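Local atomic coordinates of collagen adhesin (Staphylococcus aureus, PDB entry 2F68), a protein that binds collagen at the staphylococcal cell surface, probably by wrapping two immunoglobulin-like domains around the collagen triple helix. Residues R10-S13 / S14-T18; I92-N95 / D96-K100; Q119-S123 / D124-A128; G157-P161 / E162-H166. All coordinates share one frame; numbering follows the deposited sequence.

Interaction 1. Residues R10-S13 / S14-T18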
ATOM      1  N   ARG A  10      19.116   0.078  24.376  1.00 33.24           N
ATOM      2  CA  ARG A  10      18.388   0.664  25.498  1.00 31.32           C
ATOM      3  C   ARG A  10      17.074   1.289  25.032  1.00 29.61           C
ATOM      4  O   ARG A  10      17.073   2.221  24.224  1.00 28.64           O
ATOM      5  CB  ARG A  10      19.264   1.698  26.217  1.00 32.01           C
ATOM      6  CG  ARG A  10      18.700   2.208  27.541  1.00 32.83           C
ATOM      7  CD  ARG A  10      19.767   2.918  28.369  1.00 35.07           C
ATOM      8  NE  ARG A  10      20.171   4.202  27.794  1.00 36.01           N
ATOM      9  CZ  ARG A  10      19.730   5.389  28.206  1.00 37.35           C
ATOM     10  NH1 ARG A  10      18.861   5.478  29.207  1.00 38.99           N
ATOM     11  NH2 ARG A  10      20.163   6.495  27.616  1.00 36.08           N
ATOM     12  N   ASP A  11      15.963   0.763  25.542  1.00 27.48           N
ATOM     13  CA  ASP A  11      14.639   1.287  25.224  1.00 25.88           C
ATOM     14  C   ASP A  11      14.393   2.570  26.014  1.00 25.29           C
ATOM     15  O   ASP A  11      14.224   2.539  27.238  1.00 25.30           O
ATOM     16  CB  ASP A  11      13.555   0.242  25.523  1.00 26.36           C
ATOM     17  CG  ASP A  11      12.268   0.480  24.742  1.00 27.29           C
ATOM     18  OD1 ASP A  11      11.954   1.644  24.410  1.00 24.73           O
ATOM     19  OD2 ASP A  11      11.559  -0.510  24.464  1.00 25.94           O
ATOM     20  N   ILE A  12      14.383   3.694  25.304  1.00 23.34           N
ATOM     21  CA  ILE A  12      14.251   5.015  25.922  1.00 22.64           C
ATOM     22  C   ILE A  12      12.900   5.678  25.625  1.00 22.64           C
ATOM     23  O   ILE A  12      12.743   6.891  25.791  1.00 20.76           O
ATOM     24  CB  ILE A  12      15.413   5.964  25.508  1.00 22.34           C
ATOM     25  CG1 ILE A  12      15.515   6.072  23.979  1.00 21.33           C
ATOM     26  CG2 ILE A  12      16.731   5.496  26.124  1.00 21.68           C
ATOM     27  CD1 ILE A  12      16.123   7.374  23.481  1.00 22.97           C
ATOM     28  N   SER A  13      11.929   4.871  25.197  1.00 23.08           N
ATOM     29  CA  SER A  13      10.603   5.363  24.821  1.00 23.67           C
ATOM     30  C   SER A  13       9.811   5.921  26.004  1.00 24.00           C
ATOM     31  O   SER A  13       9.115   6.927  25.871  1.00 22.47           O
ATOM     32  CB  SER A  13       9.800   4.263  24.119  1.00 23.73           C
ATOM     33  OG  SER A  13       9.633   3.134  24.961  1.00 33.02           O
ATOM     34  N   SER A  14       9.923   5.264  27.158  1.00 24.42           N
ATOM     35  CA  SER A  14       9.205   5.679  28.364  1.00 25.72           C
ATOM     36  C   SER A  14       9.741   6.984  28.952  1.00 26.08           C
ATOM     37  O   SER A  14       9.015   7.706  29.639  1.00 26.77           O
ATOM     38  CB  SER A  14       9.251   4.572  29.420  1.00 27.30           C
ATOM     39  OG  SER A  14       8.617   3.394  28.953  1.00 29.06           O
ATOM     40  N   THR A  15      11.008   7.282  28.674  1.00 25.51           N
ATOM     41  CA  THR A  15      11.676   8.457  29.237  1.00 25.53           C
ATOM     42  C   THR A  15      11.713   9.657  28.289  1.00 23.86           C
ATOM     43  O   THR A  15      11.528  10.795  28.723  1.00 24.31           O
ATOM     44  CB  THR A  15      13.119   8.132  29.695  1.00 26.64           C
ATOM     45  OG1 THR A  15      13.836   7.502  28.624  1.00 33.49           O
ATOM     46  CG2 THR A  15      13.108   7.209  30.908  1.00 26.82           C
ATOM     47  N   ASN A  16      11.940   9.402  27.002  1.00 22.25           N
ATOM     48  CA  ASN A  16      12.219  10.476  26.042  1.00 20.82           C
ATOM     49  C   ASN A  16      11.055  10.951  25.163  1.00 20.31           C
ATOM     50  O   ASN A  16      11.054  12.100  24.713  1.00 20.74           O
ATOM     51  CB  ASN A  16      13.441  10.128  25.185  1.00 20.13           C
ATOM     52  CG  ASN A  16      14.744  10.205  25.968  1.00 23.95           C
ATOM     53  OD1 ASN A  16      15.384   9.188  26.230  1.00 22.24           O
ATOM     54  ND2 ASN A  16      15.135  11.415  26.352  1.00 21.19           N
ATOM     55  N   VAL A  17      10.076  10.077  24.921  1.00 19.10           N
ATOM     56  CA  VAL A  17       8.908  10.424  24.099  1.00 18.58           C
ATOM     57  C   VAL A  17       8.037  11.468  24.799  1.00 19.14           C
ATOM     58  O   VAL A  17       7.683  11.312  25.969  1.00 18.20           O
ATOM     59  CB  VAL A  17       8.063   9.175  23.723  1.00 18.92           C
ATOM     60  CG1 VAL A  17       6.796   9.571  22.965  1.00 17.31           C
ATOM     61  CG2 VAL A  17       8.883   8.208  22.889  1.00 17.13           C
ATOM     62  N   THR A  18       7.702  12.528  24.067  1.00 19.71           N
ATOM     63  CA  THR A  18       6.950  13.655  24.620  1.00 19.51           C
ATOM     64  C   THR A  18       5.522  13.770  24.087  1.00 21.07           C
ATOM     65  O   THR A  18       4.623  14.205  24.810  1.00 22.01           O
ATOM     66  CB  THR A  18       7.685  14.993  24.393  1.00 19.22           C
ATOM     67  OG1 THR A  18       8.154  15.067  23.040  1.00 19.22           O
ATOM     68  CG2 THR A  18       8.864  15.119  25.343  1.00 19.13           C
TER
HETATM   69  O   HOH W   1      18.080   8.679  28.086  1.00 28.38           O
HETATM   70  O   HOH W   2      10.982   2.190  27.664  1.00 20.87           O
HETATM   71  O   HOH W   3       6.965   8.789  27.346  1.00 26.24           O
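The carbonyl O of I12 is met by two backbone N-H groups of the following turn. N16 N gives the sounder bond, 2.9 Å to I12 O. T15 N adds a weak one to the same oxygen. T15 OG1 also lies 3.1 Å from I12 O. The N16 side chain turns back over I12. Its OD1 sits 3.3 Å from I12 CB and also touches CD1, so an amide oxygen rests against the isoleucine branch. N16 ND2 is held by the carbonyls of D40 and G44. The next bond in the turn is weak, V17 N to S13 O, and V17 CG2 packs 3.3 Å from that same O. Before the turn, D11 OD1 takes the S13 hydroxyl at 2.8 Å from S13 OG, met from above the carboxylate plane. Chi1 of 60° turns OG back to the aspartate. Water joins D11 O to S14 N. I12 and V17 both pack on I52 of strand 50-54. The arrangement is a single helical turn, with I12 at its N-cap, joining strand 10-11 to strand 17-27 in an immunoglobulin-like domain.

Interaction 2. Residues I92-N95 / D96-K100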
ATOM      1  N   ILE A  92      13.098   3.754  16.262  1.00 22.55           N
ATOM      2  CA  ILE A  92      14.044   4.856  16.091  1.00 23.76           C
ATOM      3  C   ILE A  92      15.355   4.504  16.788  1.00 24.63           C
ATOM      4  O   ILE A  92      15.422   4.478  18.018  1.00 23.60           O
ATOM      5  CB  ILE A  92      13.493   6.192  16.674  1.00 24.75           C
ATOM      6  CG1 ILE A  92      12.060   6.475  16.179  1.00 27.96           C
ATOM      7  CG2 ILE A  92      14.452   7.360  16.386  1.00 23.64           C
ATOM      8  CD1 ILE A  92      11.917   6.693  14.666  1.00 36.44           C
ATOM      9  N   THR A  93      16.392   4.234  15.997  1.00 24.78           N
ATOM     10  CA  THR A  93      17.689   3.823  16.536  1.00 25.58           C
ATOM     11  C   THR A  93      18.742   4.916  16.348  1.00 26.44           C
ATOM     12  O   THR A  93      18.927   5.427  15.242  1.00 27.44           O
ATOM     13  CB  THR A  93      18.177   2.501  15.895  1.00 27.01           C
ATOM     14  OG1 THR A  93      17.103   1.553  15.866  1.00 29.10           O
ATOM     15  CG2 THR A  93      19.344   1.910  16.682  1.00 29.31           C
ATOM     16  N   PHE A  94      19.421   5.263  17.439  1.00 25.55           N
ATOM     17  CA  PHE A  94      20.463   6.289  17.427  1.00 26.07           C
ATOM     18  C   PHE A  94      21.856   5.662  17.421  1.00 27.12           C
ATOM     19  O   PHE A  94      22.100   4.668  18.110  1.00 27.38           O
ATOM     20  CB  PHE A  94      20.322   7.218  18.638  1.00 26.01           C
ATOM     21  CG  PHE A  94      19.004   7.939  18.707  1.00 23.25           C
ATOM     22  CD1 PHE A  94      17.935   7.398  19.417  1.00 21.23           C
ATOM     23  CD2 PHE A  94      18.832   9.165  18.070  1.00 22.53           C
ATOM     24  CE1 PHE A  94      16.714   8.061  19.487  1.00 19.57           C
ATOM     25  CE2 PHE A  94      17.613   9.836  18.135  1.00 21.72           C
ATOM     26  CZ  PHE A  94      16.554   9.282  18.844  1.00 22.34           C
ATOM     27  N   ASN A  95      22.762   6.252  16.644  1.00 28.48           N
ATOM     28  CA  ASN A  95      24.153   5.798  16.588  1.00 29.94           C
ATOM     29  C   ASN A  95      25.087   6.642  17.466  1.00 31.32           C
ATOM     30  O   ASN A  95      24.623   7.402  18.318  1.00 31.48           O
ATOM     31  CB  ASN A  95      24.650   5.720  15.135  1.00 29.55           C
ATOM     32  CG  ASN A  95      24.422   7.007  14.359  1.00 29.32           C
ATOM     33  OD1 ASN A  95      24.848   8.085  14.774  1.00 31.85           O
ATOM     34  ND2 ASN A  95      23.757   6.895  13.215  1.00 31.20           N
ATOM     35  N   ASP A  96      26.395   6.498  17.256  1.00 32.41           N
ATOM     36  CA  ASP A  96      27.407   7.176  18.076  1.00 33.20           C
ATOM     37  C   ASP A  96      27.495   8.689  17.842  1.00 32.99           C
ATOM     38  O   ASP A  96      28.044   9.417  18.673  1.00 33.37           O
ATOM     39  CB  ASP A  96      28.783   6.522  17.885  1.00 34.04           C
ATOM     40  CG  ASP A  96      29.250   6.537  16.437  1.00 37.84           C
ATOM     41  OD1 ASP A  96      29.618   7.619  15.931  1.00 43.34           O
ATOM     42  OD2 ASP A  96      29.265   5.458  15.809  1.00 46.36           O
ATOM     43  N   LYS A  97      26.950   9.149  16.718  1.00 33.13           N
ATOM     44  CA  LYS A  97      27.016  10.561  16.333  1.00 32.91           C
ATOM     45  C   LYS A  97      26.029  11.450  17.101  1.00 32.31           C
ATOM     46  O   LYS A  97      26.088  12.677  17.000  1.00 30.52           O
ATOM     47  CB  LYS A  97      26.802  10.718  14.820  1.00 33.61           C
ATOM     48  CG  LYS A  97      27.838  10.016  13.943  1.00 36.23           C
ATOM     49  CD  LYS A  97      29.123  10.828  13.812  1.00 43.40           C
ATOM     50  CE  LYS A  97      30.131  10.139  12.900  1.00 45.89           C
ATOM     51  NZ  LYS A  97      29.696  10.118  11.474  1.00 47.42           N
ATOM     52  N   VAL A  98      25.130  10.830  17.865  1.00 31.57           N
ATOM     53  CA  VAL A  98      24.139  11.566  18.655  1.00 32.19           C
ATOM     54  C   VAL A  98      24.698  11.998  20.020  1.00 33.10           C
ATOM     55  O   VAL A  98      24.128  12.867  20.687  1.00 31.60           O
ATOM     56  CB  VAL A  98      22.813  10.757  18.810  1.00 32.03           C
ATOM     57  CG1 VAL A  98      22.909   9.731  19.940  1.00 32.18           C
ATOM     58  CG2 VAL A  98      21.627  11.692  19.025  1.00 32.97           C
ATOM     59  N   GLU A  99      25.819  11.397  20.417  1.00 33.89           N
ATOM     60  CA  GLU A  99      26.445  11.670  21.713  1.00 35.44           C
ATOM     61  C   GLU A  99      27.162  13.020  21.763  1.00 34.75           C
ATOM     62  O   GLU A  99      27.374  13.573  22.845  1.00 35.33           O
ATOM     63  CB  GLU A  99      27.408  10.542  22.097  1.00 35.12           C
ATOM     64  CG  GLU A  99      26.720   9.226  22.456  1.00 37.57           C
ATOM     65  CD  GLU A  99      27.683   8.158  22.955  1.00 38.95           C
ATOM     66  OE1 GLU A  99      28.897   8.252  22.673  1.00 42.23           O
ATOM     67  OE2 GLU A  99      27.218   7.214  23.629  1.00 38.83           O
ATOM     68  N   LYS A 100      27.531  13.545  20.595  1.00 34.39           N
ATOM     69  CA  LYS A 100      28.180  14.854  20.501  1.00 34.42           C
ATOM     70  C   LYS A 100      27.170  16.006  20.550  1.00 32.93           C
ATOM     71  O   LYS A 100      27.552  17.169  20.706  1.00 32.20           O
ATOM     72  CB  LYS A 100      29.049  14.946  19.237  1.00 35.58           C
ATOM     73  CG  LYS A 100      28.273  14.998  17.923  1.00 38.96           C
ATOM     74  CD  LYS A 100      29.209  15.164  16.733  1.00 46.45           C
ATOM     75  CE  LYS A 100      28.438  15.333  15.430  1.00 47.51           C
ATOM     76  NZ  LYS A 100      27.732  14.088  15.012  1.00 47.01           N
TER
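V98, four residues past the end of the strand, reaches back obliquely across the F94 side chain. Its two methyls share the work. V98 CG1 lies 3.8 Å from F94 CB, and V98 CG2 lies 3.9 Å from F94 CD2. Chi1 of V98 is 82°, which turns CG1 to the main chain, 3.3 Å from N95 O. The valine thus touches both F94 CB and the carbonyl of N95.

N95 and K97 form the second pair, and their side chains also run across each other at a slant. The N95 amide folds forward over the turn, with chi1 at 52°. This brings N95 OD1 to 3.1 Å from K97 N, in the carbonyl plane and on a lone pair. The same OD1 rests against K97 CB at 3.3 Å. The backbone bond from V98 N to N95 O is weak, so the side-chain oxygen provides the firmer bond across this bend. Further on, the K100 chain curls back and K100 NZ bonds to K97 O at 2.9 Å. The K97 chain is bent and leads away from N95, and its NZ makes a salt bridge with E78.

The segment leaves strand 89-94 and starts the loop to strand 104-116. The F94 ring meets that of F39 with steeply inclined planes and also packs on I52 of strand 50-54. V98 packs on I46, and K97 lies on V80 of strand 78-86.

Interaction 3. Residues Q119-S123 / D124-A128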
ATOM      1  N   GLN A 119     -15.095  -6.832  11.478  1.00 41.08           N
ATOM      2  CA  GLN A 119     -16.184  -6.097  10.816  1.00 43.50           C
ATOM      3  C   GLN A 119     -17.324  -5.806  11.796  1.00 44.71           C
ATOM      4  O   GLN A 119     -18.399  -6.411  11.723  1.00 45.35           O
ATOM      5  CB  GLN A 119     -16.695  -6.847   9.572  1.00 43.79           C
ATOM      6  CG  GLN A 119     -15.627  -7.164   8.521  1.00 46.17           C
ATOM      7  CD  GLN A 119     -15.146  -5.939   7.756  1.00 49.62           C
ATOM      8  OE1 GLN A 119     -15.868  -4.950   7.614  1.00 49.98           O
ATOM      9  NE2 GLN A 119     -13.919  -6.006   7.250  1.00 48.44           N
ATOM     10  N   THR A 120     -17.075  -4.871  12.709  1.00 46.02           N
ATOM     11  CA  THR A 120     -17.979  -4.618  13.832  1.00 46.59           C
ATOM     12  C   THR A 120     -18.297  -3.134  14.040  1.00 47.71           C
ATOM     13  O   THR A 120     -17.602  -2.257  13.521  1.00 47.10           O
ATOM     14  CB  THR A 120     -17.422  -5.235  15.145  1.00 47.11           C
ATOM     15  OG1 THR A 120     -18.352  -5.027  16.214  1.00 46.24           O
ATOM     16  CG2 THR A 120     -16.073  -4.621  15.515  1.00 45.57           C
ATOM     17  N   ASN A 121     -19.356  -2.873  14.806  1.00 48.55           N
ATOM     18  CA  ASN A 121     -19.776  -1.514  15.147  1.00 49.56           C
ATOM     19  C   ASN A 121     -19.928  -1.318  16.659  1.00 49.90           C
ATOM     20  O   ASN A 121     -20.699  -0.466  17.111  1.00 50.48           O
ATOM     21  CB  ASN A 121     -21.093  -1.166  14.438  1.00 49.67           C
ATOM     22  CG  ASN A 121     -21.020  -1.352  12.931  1.00 50.61           C
ATOM     23  OD1 ASN A 121     -21.799  -2.112  12.355  1.00 51.36           O
ATOM     24  ND2 ASN A 121     -20.085  -0.660  12.287  1.00 49.91           N
ATOM     25  N   THR A 122     -19.178  -2.099  17.435  1.00 49.94           N
ATOM     26  CA  THR A 122     -19.320  -2.124  18.896  1.00 50.07           C
ATOM     27  C   THR A 122     -18.386  -1.132  19.608  1.00 50.14           C
ATOM     28  O   THR A 122     -17.932  -1.383  20.729  1.00 51.18           O
ATOM     29  CB  THR A 122     -19.136  -3.562  19.461  1.00 49.86           C
ATOM     30  OG1 THR A 122     -19.577  -4.524  18.495  1.00 48.22           O
ATOM     31  CG2 THR A 122     -19.935  -3.748  20.748  1.00 49.29           C
ATOM     32  N   SER A 123     -18.111  -0.006  18.944  1.00 49.33           N
ATOM     33  CA  SER A 123     -17.359   1.131  19.507  1.00 48.07           C
ATOM     34  C   SER A 123     -15.934   0.816  19.988  1.00 46.12           C
ATOM     35  O   SER A 123     -14.963   1.288  19.397  1.00 46.00           O
ATOM     36  CB  SER A 123     -18.167   1.835  20.608  1.00 49.15           C
ATOM     37  OG  SER A 123     -17.512   3.008  21.059  1.00 51.44           O
ATOM     38  N   ASP A 124     -15.820   0.034  21.060  1.00 43.71           N
ATOM     39  CA  ASP A 124     -14.526  -0.288  21.666  1.00 42.06           C
ATOM     40  C   ASP A 124     -13.655  -1.220  20.824  1.00 39.66           C
ATOM     41  O   ASP A 124     -12.425  -1.153  20.887  1.00 39.95           O
ATOM     42  CB  ASP A 124     -14.721  -0.879  23.067  1.00 43.20           C
ATOM     43  CG  ASP A 124     -15.299   0.124  24.054  1.00 45.62           C
ATOM     44  OD1 ASP A 124     -14.987   1.315  24.010  1.00 46.92           O
ATOM     45  OD2 ASP A 124     -16.142  -0.360  24.959  1.00 46.92           O
ATOM     46  N   ASP A 125     -14.298  -2.083  20.040  1.00 36.09           N
ATOM     47  CA  ASP A 125     -13.592  -3.053  19.203  1.00 33.56           C
ATOM     48  C   ASP A 125     -12.979  -2.423  17.952  1.00 31.99           C
ATOM     49  O   ASP A 125     -11.956  -2.898  17.454  1.00 30.70           O
ATOM     50  CB  ASP A 125     -14.521  -4.208  18.815  1.00 33.69           C
ATOM     51  CG  ASP A 125     -14.986  -5.021  20.014  1.00 34.01           C
ATOM     52  OD1 ASP A 125     -14.265  -5.071  21.035  1.00 34.06           O
ATOM     53  OD2 ASP A 125     -16.077  -5.624  19.931  1.00 33.85           O
ATOM     54  N   LYS A 126     -13.603  -1.357  17.453  1.00 30.62           N
ATOM     55  CA  LYS A 126     -13.125  -0.672  16.246  1.00 29.90           C
ATOM     56  C   LYS A 126     -12.039   0.375  16.523  1.00 28.71           C
ATOM     57  O   LYS A 126     -11.540   1.022  15.597  1.00 28.75           O
ATOM     58  CB  LYS A 126     -14.292  -0.064  15.452  1.00 30.23           C
ATOM     59  CG  LYS A 126     -15.148   0.949  16.212  1.00 31.61           C
ATOM     60  CD  LYS A 126     -15.976   1.821  15.270  1.00 32.01           C
ATOM     61  CE  LYS A 126     -17.136   1.059  14.642  1.00 34.30           C
ATOM     62  NZ  LYS A 126     -17.928   1.918  13.719  1.00 35.33           N
ATOM     63  N   VAL A 127     -11.676   0.531  17.795  1.00 26.83           N
ATOM     64  CA  VAL A 127     -10.644   1.483  18.206  1.00 26.08           C
ATOM     65  C   VAL A 127      -9.280   0.799  18.318  1.00 25.19           C
ATOM     66  O   VAL A 127      -9.131  -0.202  19.025  1.00 23.87           O
ATOM     67  CB  VAL A 127     -11.017   2.189  19.544  1.00 26.89           C
ATOM     68  CG1 VAL A 127      -9.834   2.969  20.111  1.00 27.56           C
ATOM     69  CG2 VAL A 127     -12.209   3.115  19.345  1.00 27.94           C
ATOM     70  N   ALA A 128      -8.297   1.344  17.605  1.00 22.72           N
ATOM     71  CA  ALA A 128      -6.924   0.852  17.656  1.00 23.29           C
ATOM     72  C   ALA A 128      -6.041   1.815  18.442  1.00 23.45           C
ATOM     73  O   ALA A 128      -5.976   3.008  18.131  1.00 23.95           O
ATOM     74  CB  ALA A 128      -6.380   0.649  16.252  1.00 22.49           C
TER
HETATM   75  O   HOH W   4     -18.373  -7.251  20.160  1.00 25.17           O
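An ST turn opens this loop, which carries the chain from strand 104-116 to strand 127-132. T120 OG1 accepts from T122 N at 3.3 Å. With chi1 -177°, OG1 is trans to T120 N and can accept from T122 N. The methyl takes the other direction: T120 CG2 packs 3.7 Å from D125 CB, and the two side chains cross at about a right angle. D124 N makes a weak bond to T122 O at 2.6 Å (130°), closing a gamma turn about S123.

T122 and D125 lie side by side and point the same way. T122 CB is 3.7 Å from D125 OD2. A water donates to D125 OD2 at 2.8 Å and is in weak contact with T122 OG1.

The K126 chain bends at chi3 and runs along the backbone of 120-123. K126 CG lies 3.2 Å from S123 O, and K126 CE lies 3.5 Å from T120 O. That carbonyl oxygen is buried here and has no polar partner in the model. K126 NZ comes near N121 ND2 without bonding to it, and makes a weak hydrogen bond to H142 instead. N121 OD1 is bound by K143. V127 CG2 also touches S123 O, at 3.3 Å.

D125 O is held by T61, and the backbone of K126 pairs with V141. The arrangement is an exposed connecting loop at one end of an immunoglobulin-like domain, folded over a lysine chain and leading into an antiparallel strand pair.

Interaction 4. Residues G157-P161 / E162-H166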
ATOM      1  N   GLY A 157      -6.283  -0.288  -7.494  1.00 20.74           N
ATOM      2  CA  GLY A 157      -4.926  -0.639  -7.079  1.00 20.58           C
ATOM      3  C   GLY A 157      -4.558  -0.111  -5.707  1.00 22.13           C
ATOM      4  O   GLY A 157      -5.193   0.815  -5.196  1.00 19.67           O
ATOM      5  N   ASP A 158      -3.525  -0.703  -5.112  1.00 22.08           N
ATOM      6  CA  ASP A 158      -3.037  -0.295  -3.792  1.00 25.21           C
ATOM      7  C   ASP A 158      -1.551  -0.607  -3.603  1.00 26.53           C
ATOM      8  O   ASP A 158      -0.934  -1.272  -4.438  1.00 24.48           O
ATOM      9  CB  ASP A 158      -3.874  -0.945  -2.678  1.00 25.88           C
ATOM     10  CG  ASP A 158      -3.815  -2.465  -2.705  1.00 27.15           C
ATOM     11  OD1 ASP A 158      -2.816  -3.036  -2.217  1.00 29.33           O
ATOM     12  OD2 ASP A 158      -4.779  -3.087  -3.198  1.00 34.47           O
ATOM     13  N   MET A 159      -0.987  -0.114  -2.503  1.00 27.39           N
ATOM     14  CA  MET A 159       0.399  -0.394  -2.142  1.00 29.51           C
ATOM     15  C   MET A 159       0.445  -1.202  -0.848  1.00 28.11           C
ATOM     16  O   MET A 159      -0.176  -0.827   0.150  1.00 27.31           O
ATOM     17  CB  MET A 159       1.188   0.910  -1.994  1.00 30.07           C
ATOM     18  CG  MET A 159       2.703   0.739  -2.053  1.00 31.54           C
ATOM     19  SD  MET A 159       3.612   2.288  -1.868  1.00 38.83           S
ATOM     20  CE  MET A 159       3.229   3.116  -3.412  1.00 23.47           C
ATOM     21  N   LEU A 160       1.176  -2.314  -0.878  1.00 27.03           N
ATOM     22  CA  LEU A 160       1.318  -3.192   0.283  1.00 27.04           C
ATOM     23  C   LEU A 160       2.201  -2.595   1.376  1.00 25.09           C
ATOM     24  O   LEU A 160       3.247  -2.014   1.077  1.00 24.83           O
ATOM     25  CB  LEU A 160       1.850  -4.568  -0.141  1.00 27.25           C
ATOM     26  CG  LEU A 160       0.964  -5.812   0.018  1.00 29.95           C
ATOM     27  CD1 LEU A 160      -0.524  -5.529  -0.175  1.00 30.96           C
ATOM     28  CD2 LEU A 160       1.436  -6.918  -0.916  1.00 31.30           C
ATOM     29  N   PRO A 161       1.774  -2.726   2.648  1.00 24.39           N
ATOM     30  CA  PRO A 161       2.545  -2.262   3.806  1.00 23.49           C
ATOM     31  C   PRO A 161       3.906  -2.949   3.947  1.00 23.40           C
ATOM     32  O   PRO A 161       4.841  -2.350   4.482  1.00 23.17           O
ATOM     33  CB  PRO A 161       1.646  -2.623   4.994  1.00 23.54           C
ATOM     34  CG  PRO A 161       0.278  -2.728   4.417  1.00 24.14           C
ATOM     35  CD  PRO A 161       0.486  -3.312   3.061  1.00 23.28           C
ATOM     36  N   GLU A 162       4.007  -4.189   3.472  1.00 24.32           N
ATOM     37  CA  GLU A 162       5.263  -4.941   3.522  1.00 26.62           C
ATOM     38  C   GLU A 162       6.214  -4.598   2.373  1.00 26.86           C
ATOM     39  O   GLU A 162       7.430  -4.772   2.497  1.00 28.13           O
ATOM     40  CB  GLU A 162       5.009  -6.457   3.581  1.00 27.39           C
ATOM     41  CG  GLU A 162       4.119  -7.024   2.472  1.00 30.99           C
ATOM     42  CD  GLU A 162       2.657  -7.148   2.877  1.00 35.67           C
ATOM     43  OE1 GLU A 162       2.136  -6.244   3.566  1.00 32.36           O
ATOM     44  OE2 GLU A 162       2.023  -8.154   2.494  1.00 36.29           O
ATOM     45  N   ASP A 163       5.660  -4.109   1.264  1.00 26.16           N
ATOM     46  CA  ASP A 163       6.454  -3.775   0.082  1.00 28.07           C
ATOM     47  C   ASP A 163       6.021  -2.445  -0.538  1.00 26.88           C
ATOM     48  O   ASP A 163       4.998  -2.368  -1.225  1.00 26.33           O
ATOM     49  CB  ASP A 163       6.377  -4.910  -0.949  1.00 29.67           C
ATOM     50  CG  ASP A 163       7.407  -4.770  -2.059  1.00 32.71           C
ATOM     51  OD1 ASP A 163       8.503  -4.223  -1.808  1.00 37.94           O
ATOM     52  OD2 ASP A 163       7.122  -5.223  -3.187  1.00 36.99           O
ATOM     53  N   THR A 164       6.814  -1.402  -0.291  1.00 25.97           N
ATOM     54  CA  THR A 164       6.519  -0.057  -0.792  1.00 27.09           C
ATOM     55  C   THR A 164       7.075   0.192  -2.198  1.00 26.60           C
ATOM     56  O   THR A 164       6.701   1.166  -2.853  1.00 27.88           O
ATOM     57  CB  THR A 164       7.032   1.044   0.176  1.00 27.71           C
ATOM     58  OG1 THR A 164       6.457   2.308  -0.182  1.00 36.10           O
ATOM     59  CG2 THR A 164       8.558   1.151   0.141  1.00 22.53           C
ATOM     60  N   THR A 165       7.962  -0.692  -2.651  1.00 26.29           N
ATOM     61  CA  THR A 165       8.636  -0.534  -3.943  1.00 26.44           C
ATOM     62  C   THR A 165       7.755  -0.914  -5.134  1.00 25.21           C
ATOM     63  O   THR A 165       8.070  -0.578  -6.279  1.00 24.98           O
ATOM     64  CB  THR A 165       9.958  -1.338  -4.004  1.00 26.08           C
ATOM     65  OG1 THR A 165       9.710  -2.706  -3.661  1.00 25.99           O
ATOM     66  CG2 THR A 165      10.992  -0.755  -3.045  1.00 28.32           C
ATOM     67  N   HIS A 166       6.655  -1.612  -4.859  1.00 24.94           N
ATOM     68  CA  HIS A 166       5.731  -2.054  -5.902  1.00 24.94           C
ATOM     69  C   HIS A 166       4.329  -1.480  -5.720  1.00 23.64           C
ATOM     70  O   HIS A 166       3.879  -1.257  -4.594  1.00 23.96           O
ATOM     71  CB  HIS A 166       5.667  -3.582  -5.950  1.00 24.59           C
ATOM     72  CG  HIS A 166       6.901  -4.221  -6.505  1.00 27.18           C
ATOM     73  ND1 HIS A 166       7.965  -4.596  -5.713  1.00 30.03           N
ATOM     74  CD2 HIS A 166       7.239  -4.555  -7.772  1.00 29.36           C
ATOM     75  CE1 HIS A 166       8.905  -5.133  -6.470  1.00 31.51           C
ATOM     76  NE2 HIS A 166       8.490  -5.120  -7.724  1.00 31.77           N
TER
HETATM   77  O   HOH W   5       2.958  -3.072  -2.919  1.00 26.11           O
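Two carbonyl oxygens, L160 O and D163 O, face each other at only 2.9 Å across this turn, with no proton to share. L160 O receives a weak bond from D163 N. A single water takes up D163 O: it donates to that oxygen and to H166 O, and accepts from L160 N at 2.8 Å. It therefore joins both arms of the loop.

M159 crosses T164 obliquely. Its CG lies anti to the backbone N (chi1 -162°), which carries the chain to the second arm. M159 SD is 3.3 Å from T164 OG1, and M159 CG is 3.4 Å from H166 O. The E162 chain bends back at chi2, and its carboxylate lies against apolar groups. E162 OE2 is 3.6 Å from L160 CG, and E162 OE1 is 3.4 Å from P161 CD.

The second arm has its own polar cluster. H166 ND1 donates to D163 OD2 at 2.7 Å, on the syn side, with the oxygen 27° out of the ring plane. T165 OG1 donates to D163 OD1 at 2.7 Å. Both carboxylate oxygens are thus engaged, which should fix the rotation of the D163 group.

D158 forms a salt bridge with R168, and P161 O bonds to S68 of strand 62-75. The arrangement is a water-bridged turn between adjacent antiparallel strands 154-156 and 166-173 of the collagen-binding domain.

How the interactions relate
All four interactions are local and come in series along the chain; none nests in or crosses another. Interaction 1 turns the chain from strand 10-11 into strand 17-27. Interaction 2 starts the loop between strands 89-94 and 104-116. These two meet in space, where I12 CD1 packs 4.1 Å from F94 CE1. Interaction 3 closes the loop before strand 127-132 and reaches the same mixed sheet, but its centre is about 40 Å from that of interaction 2. Interaction 4 lies near the middle of the chain, in the collagen-binding domain. Its loop touches strand 62-75 of the mixed sheet, so it also sits where the domains meet.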